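Local structure of Alpha/beta hydrolase (Streptomyces albidoflavus, 6KSU) at residues V84-F96 / S190-L203. The protein probably catalyses head-to-tail macrolactamization of nonribosomal peptides, acting as a stand-alone cyclase related to penicillin-binding proteins. Numbering follows the deposited sequence.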
loop_
_atom_site.group_PDB
_atom_site.type_symbol
_atom_site.label_atom_id
_atom_site.label_comp_id
_atom_site.label_asym_id
_atom_site.label_seq_id
_atom_site.Cartn_x
_atom_site.Cartn_y
_atom_site.Cartn_z
ATOM N N VAL A 84 4.272 -0.732 1.204
ATOM C CA VAL A 84 4.834 -1.611 0.180
ATOM C C VAL A 84 5.244 -2.939 0.821
ATOM O O VAL A 84 5.324 -3.958 0.129
ATOM C CB VAL A 84 5.998 -0.916 -0.598
ATOM C CG1 VAL A 84 6.650 -1.855 -1.642
ATOM C CG2 VAL A 84 5.498 0.359 -1.322
ATOM N N THR A 85 5.425 -2.954 2.153
ATOM C CA THR A 85 5.672 -4.190 2.893
ATOM C C THR A 85 4.648 -5.284 2.565
ATOM O O THR A 85 4.958 -6.483 2.650
ATOM C CB THR A 85 5.656 -3.884 4.404
ATOM O OG1 THR A 85 6.661 -2.902 4.727
ATOM C CG2 THR A 85 5.920 -5.157 5.230
ATOM N N LYS A 86 3.415 -4.891 2.221
ATOM C CA LYS A 86 2.353 -5.872 1.992
ATOM C C LYS A 86 2.667 -6.768 0.802
ATOM O O LYS A 86 2.201 -7.914 0.739
ATOM C CB LYS A 86 1.013 -5.150 1.771
ATOM C CG LYS A 86 0.478 -4.524 3.018
ATOM C CD LYS A 86 -0.719 -3.640 2.723
ATOM C CE LYS A 86 -1.337 -3.213 4.033
ATOM N NZ LYS A 86 -0.579 -2.075 4.633
ATOM N N PHE A 87 3.429 -6.262 -0.160
ATOM C CA PHE A 87 3.805 -7.095 -1.293
ATOM C C PHE A 87 4.762 -8.209 -0.865
ATOM O O PHE A 87 4.687 -9.322 -1.381
ATOM C CB PHE A 87 4.384 -6.196 -2.386
ATOM C CG PHE A 87 5.036 -6.921 -3.530
ATOM C CD1 PHE A 87 4.282 -7.589 -4.473
ATOM C CD2 PHE A 87 6.406 -6.848 -3.707
ATOM C CE1 PHE A 87 4.880 -8.233 -5.559
ATOM C CE2 PHE A 87 7.016 -7.488 -4.784
ATOM C CZ PHE A 87 6.246 -8.186 -5.708
ATOM N N LEU A 88 5.611 -7.960 0.123
ATOM C CA LEU A 88 6.524 -9.014 0.560
ATOM C C LEU A 88 5.828 -9.977 1.503
ATOM O O LEU A 88 6.038 -11.195 1.419
ATOM C CB LEU A 88 7.752 -8.382 1.205
ATOM C CG LEU A 88 8.337 -7.578 0.042
ATOM C CD1 LEU A 88 8.350 -6.086 0.340
ATOM C CD2 LEU A 88 9.696 -8.087 -0.334
ATOM N N THR A 89 4.968 -9.444 2.371
ATOM C CA THR A 89 4.116 -10.286 3.198
ATOM C C THR A 89 3.243 -11.188 2.333
ATOM O O THR A 89 3.102 -12.390 2.608
ATOM C CB THR A 89 3.259 -9.410 4.110
ATOM O OG1 THR A 89 4.087 -8.930 5.169
ATOM C CG2 THR A 89 2.076 -10.229 4.700
ATOM N N ALA A 90 2.644 -10.618 1.279
ATOM C CA ALA A 90 1.869 -11.432 0.351
ATOM C C ALA A 90 2.750 -12.482 -0.289
ATOM O O ALA A 90 2.349 -13.645 -0.434
ATOM C CB ALA A 90 1.233 -10.570 -0.730
ATOM N N GLU A 91 3.964 -12.086 -0.671
ATOM C CA GLU A 91 4.889 -13.027 -1.266
ATOM C C GLU A 91 5.237 -14.141 -0.281
ATOM O O GLU A 91 5.306 -15.318 -0.653
ATOM C CB GLU A 91 6.121 -12.266 -1.734
ATOM C CG GLU A 91 5.956 -11.595 -3.126
ATOM C CD GLU A 91 7.325 -11.196 -3.711
ATOM O OE1 GLU A 91 8.247 -10.966 -2.908
ATOM O OE2 GLU A 91 7.495 -11.145 -4.947
ATOM N N LEU A 92 5.431 -13.779 0.983
ATOM C CA LEU A 92 5.704 -14.752 2.022
ATOM C C LEU A 92 4.528 -15.707 2.190
ATOM O O LEU A 92 4.705 -16.932 2.227
ATOM C CB LEU A 92 6.005 -14.007 3.315
ATOM C CG LEU A 92 6.386 -14.868 4.504
ATOM C CD1 LEU A 92 7.506 -15.796 4.096
ATOM C CD2 LEU A 92 6.809 -13.967 5.661
ATOM N N VAL A 93 3.308 -15.159 2.266
ATOM C CA VAL A 93 2.115 -15.991 2.414
ATOM C C VAL A 93 1.982 -16.941 1.228
ATOM O O VAL A 93 1.658 -18.130 1.388
ATOM C CB VAL A 93 0.854 -15.101 2.572
ATOM C CG1 VAL A 93 -0.402 -15.933 2.477
ATOM C CG2 VAL A 93 0.876 -14.353 3.870
ATOM N N MET A 94 2.234 -16.431 0.018
ATOM C CA MET A 94 2.083 -17.277 -1.158
ATOM C C MET A 94 3.097 -18.418 -1.174
ATOM O O MET A 94 2.799 -19.481 -1.725
ATOM C CB MET A 94 2.198 -16.449 -2.436
ATOM C CG MET A 94 1.045 -15.501 -2.680
ATOM S SD MET A 94 -0.618 -16.250 -2.591
ATOM C CE MET A 94 -0.753 -16.888 -4.247
ATOM N N GLN A 95 4.296 -18.220 -0.599
ATOM C CA GLN A 95 5.250 -19.327 -0.490
ATOM C C GLN A 95 4.661 -20.497 0.283
ATOM O O GLN A 95 4.823 -21.661 -0.116
ATOM C CB GLN A 95 6.525 -18.876 0.206
ATOM C CG GLN A 95 7.595 -18.322 -0.665
ATOM C CD GLN A 95 8.817 -18.011 0.164
ATOM O OE1 GLN A 95 8.752 -18.023 1.394
ATOM N NE2 GLN A 95 9.944 -17.766 -0.492
ATOM N N PHE A 96 4.007 -20.209 1.419
ATOM C CA PHE A 96 3.473 -21.278 2.259
ATOM C C PHE A 96 2.341 -22.005 1.558
ATOM O O PHE A 96 2.193 -23.221 1.706
ATOM C CB PHE A 96 3.022 -20.703 3.606
ATOM C CG PHE A 96 4.149 -20.439 4.535
ATOM C CD1 PHE A 96 4.621 -21.435 5.378
ATOM C CD2 PHE A 96 4.800 -19.213 4.517
ATOM C CE1 PHE A 96 5.701 -21.204 6.209
ATOM C CE2 PHE A 96 5.885 -18.973 5.344
ATOM C CZ PHE A 96 6.333 -19.965 6.194
ATOM N N SER A 190 3.843 -21.563 9.458
ATOM C CA SER A 190 5.181 -21.906 9.910
ATOM C C SER A 190 5.111 -22.025 11.429
ATOM O O SER A 190 4.044 -21.930 12.037
ATOM C CB SER A 190 6.187 -20.854 9.466
ATOM O OG SER A 190 6.020 -19.646 10.201
ATOM N N GLY A 191 6.243 -22.215 12.074
ATOM C CA GLY A 191 6.223 -22.070 13.511
ATOM C C GLY A 191 7.061 -20.883 13.920
ATOM O O GLY A 191 7.505 -20.797 15.067
ATOM N N MET A 192 7.298 -19.958 12.995
ATOM C CA MET A 192 8.139 -18.805 13.279
ATOM C C MET A 192 7.340 -17.510 13.253
ATOM O O MET A 192 6.363 -17.370 12.510
ATOM C CB MET A 192 9.293 -18.680 12.282
ATOM C CG MET A 192 9.897 -19.967 11.848
ATOM S SD MET A 192 10.805 -19.648 10.337
ATOM C CE MET A 192 9.638 -20.223 9.124
ATOM N N ASP A 193 7.798 -16.548 14.050
ATOM C CA ASP A 193 7.229 -15.210 14.013
ATOM C C ASP A 193 7.428 -14.577 12.632
ATOM O O ASP A 193 8.258 -15.023 11.822
ATOM C CB ASP A 193 7.854 -14.346 15.100
ATOM C CG ASP A 193 9.322 -14.043 14.835
ATOM O OD1 ASP A 193 9.604 -13.145 14.010
ATOM O OD2 ASP A 193 10.199 -14.695 15.449
ATOM N N TRP A 194 6.652 -13.521 12.366
ATOM C CA TRP A 194 6.664 -12.911 11.036
ATOM C C TRP A 194 8.060 -12.436 10.635
ATOM O O TRP A 194 8.469 -12.622 9.487
ATOM C CB TRP A 194 5.670 -11.741 10.963
ATOM C CG TRP A 194 5.811 -10.955 9.691
ATOM C CD1 TRP A 194 5.241 -11.243 8.488
ATOM C CD2 TRP A 194 6.591 -9.756 9.489
ATOM N NE1 TRP A 194 5.604 -10.292 7.544
ATOM C CE2 TRP A 194 6.429 -9.372 8.137
ATOM C CE3 TRP A 194 7.389 -8.963 10.328
ATOM C CZ2 TRP A 194 7.052 -8.255 7.598
ATOM C CZ3 TRP A 194 8.013 -7.853 9.795
ATOM C CH2 TRP A 194 7.832 -7.497 8.440
ATOM N N TRP A 195 8.797 -11.804 11.556
ATOM C CA TRP A 195 10.159 -11.355 11.245
ATOM C C TRP A 195 11.048 -12.523 10.824
ATOM O O TRP A 195 11.685 -12.489 9.760
ATOM C CB TRP A 195 10.786 -10.652 12.450
ATOM C CG TRP A 195 10.226 -9.310 12.799
ATOM C CD1 TRP A 195 10.778 -8.095 12.515
ATOM C CD2 TRP A 195 9.029 -9.040 13.549
ATOM N NE1 TRP A 195 9.990 -7.087 13.017
ATOM C CE2 TRP A 195 8.912 -7.638 13.655
ATOM C CE3 TRP A 195 8.042 -9.845 14.124
ATOM C CZ2 TRP A 195 7.858 -7.025 14.327
ATOM C CZ3 TRP A 195 6.984 -9.232 14.789
ATOM C CH2 TRP A 195 6.902 -7.835 14.880
ATOM N N THR A 196 11.115 -13.562 11.664
ATOM C CA THR A 196 11.991 -14.688 11.377
ATOM C C THR A 196 11.622 -15.331 10.049
ATOM O O THR A 196 12.497 -15.641 9.235
ATOM C CB THR A 196 11.921 -15.709 12.515
ATOM O OG1 THR A 196 12.283 -15.073 13.746
ATOM C CG2 THR A 196 12.851 -16.885 12.260
ATOM N N ALA A 197 10.328 -15.509 9.800
ATOM C CA ALA A 197 9.887 -16.150 8.569
ATOM C C ALA A 197 10.151 -15.261 7.360
ATOM O O ALA A 197 10.616 -15.745 6.319
ATOM C CB ALA A 197 8.400 -16.497 8.678
ATOM N N MET A 198 9.853 -13.957 7.473
ATOM C CA MET A 198 10.177 -13.030 6.392
ATOM C C MET A 198 11.665 -13.093 6.047
ATOM O O MET A 198 12.049 -13.182 4.872
ATOM C CB MET A 198 9.762 -11.608 6.798
ATOM C CG MET A 198 10.050 -10.524 5.791
ATOM S SD MET A 198 9.293 -10.787 4.169
ATOM C CE MET A 198 7.578 -10.355 4.440
ATOM N N ASP A 199 12.520 -13.062 7.065
ATOM C CA ASP A 199 13.958 -13.153 6.824
ATOM C C ASP A 199 14.320 -14.485 6.163
ATOM O O ASP A 199 14.761 -14.526 5.009
ATOM C CB ASP A 199 14.714 -12.954 8.146
ATOM C CG ASP A 199 16.241 -12.874 7.964
ATOM O OD1 ASP A 199 16.740 -12.949 6.817
ATOM O OD2 ASP A 199 16.944 -12.734 8.982
ATOM N N SER A 200 14.074 -15.594 6.858
ATOM C CA SER A 200 14.599 -16.885 6.412
ATOM C C SER A 200 13.894 -17.430 5.171
ATOM O O SER A 200 14.490 -18.208 4.425
ATOM C CB SER A 200 14.493 -17.897 7.545
ATOM O OG SER A 200 13.141 -18.052 7.923
ATOM N N CYS A 201 12.635 -17.082 4.928
ATOM C CA CYS A 201 11.956 -17.700 3.791
ATOM C C CYS A 201 11.986 -16.864 2.521
ATOM O O CYS A 201 11.737 -17.409 1.441
ATOM C CB CYS A 201 10.496 -18.023 4.136
ATOM S SG CYS A 201 10.308 -19.168 5.553
ATOM N N LEU A 202 12.282 -15.566 2.608
ATOM C CA LEU A 202 12.112 -14.720 1.436
ATOM C C LEU A 202 13.248 -13.719 1.270
ATOM O O LEU A 202 13.846 -13.624 0.199
ATOM C CB LEU A 202 10.771 -13.977 1.522
ATOM C CG LEU A 202 10.409 -13.241 0.236
ATOM C CD1 LEU A 202 10.348 -14.257 -0.899
ATOM C CD2 LEU A 202 9.089 -12.507 0.374
ATOM N N LEU A 203 13.511 -12.924 2.302
ATOM C CA LEU A 203 14.554 -11.909 2.189
ATOM C C LEU A 203 15.921 -12.555 1.976
ATOM O O LEU A 203 16.635 -12.214 1.027
ATOM C CB LEU A 203 14.541 -11.013 3.429
ATOM C CG LEU A 203 13.210 -10.296 3.720
ATOM C CD1 LEU A 203 13.414 -9.279 4.798
ATOM C CD2 LEU A 203 12.640 -9.630 2.455
#
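Leu-92 and Leu-202 interlock because both turn CG anti to the backbone N (chi1 -177° and -171°), each sending its methyls into the opposite helix in reciprocal knobs-into-holes packing. The pair illustrates how steeply crossed helices can engage where they come closest. Both helices belong to the beta-lactamase/penicillin-binding-protein domain, where the contact joins helix 85-98 to helix 194-206; Lys-86, near the start of the first, fits an SxxK motif, as in that family. Helix 85-96 meets helix 194-203 at 73°, with 9.7 Å between their axes, and the leucines mark the centre. Leu-92 settles among Trp-194, Ala-197, Met-198 and Cys-201, its CD2 lying 3.5 Å from Met-198 N. In return, Leu-202 is received by Leu-88, Glu-91, Leu-92 and Gln-95, and its CD2 comes 3.6 Å from Glu-91 CB. Met-198, bent at both later torsions, curls its CE against the backbone of the first helix, 3.4 Å from Leu-88 C.

Polar bonds flank this apolar centre. The indole of Trp-194 crosses Thr-89 at about a right angle, and its NE1 donates to Thr-89 OG1 over 3.1 Å, a bent bond with the hydroxyl tilted out of the ring plane. The same hydroxyl is also bonded to Ala-253 O. Glu-91 OE2 is hydrogen-bonded to His-271 NE2, whereas its OE1 is buried by the contact with no partner in the model. Toward the C-terminal end of segment 84-96, Phe-96 packs its CE1 against Ser-190 CB at 3.3 Å and receives Cys-201 SG obliquely. Beside it, the extended Gln-95 donates NE2 to Cys-201 O, 2.7 Å away and almost exactly in the glutamine amide plane.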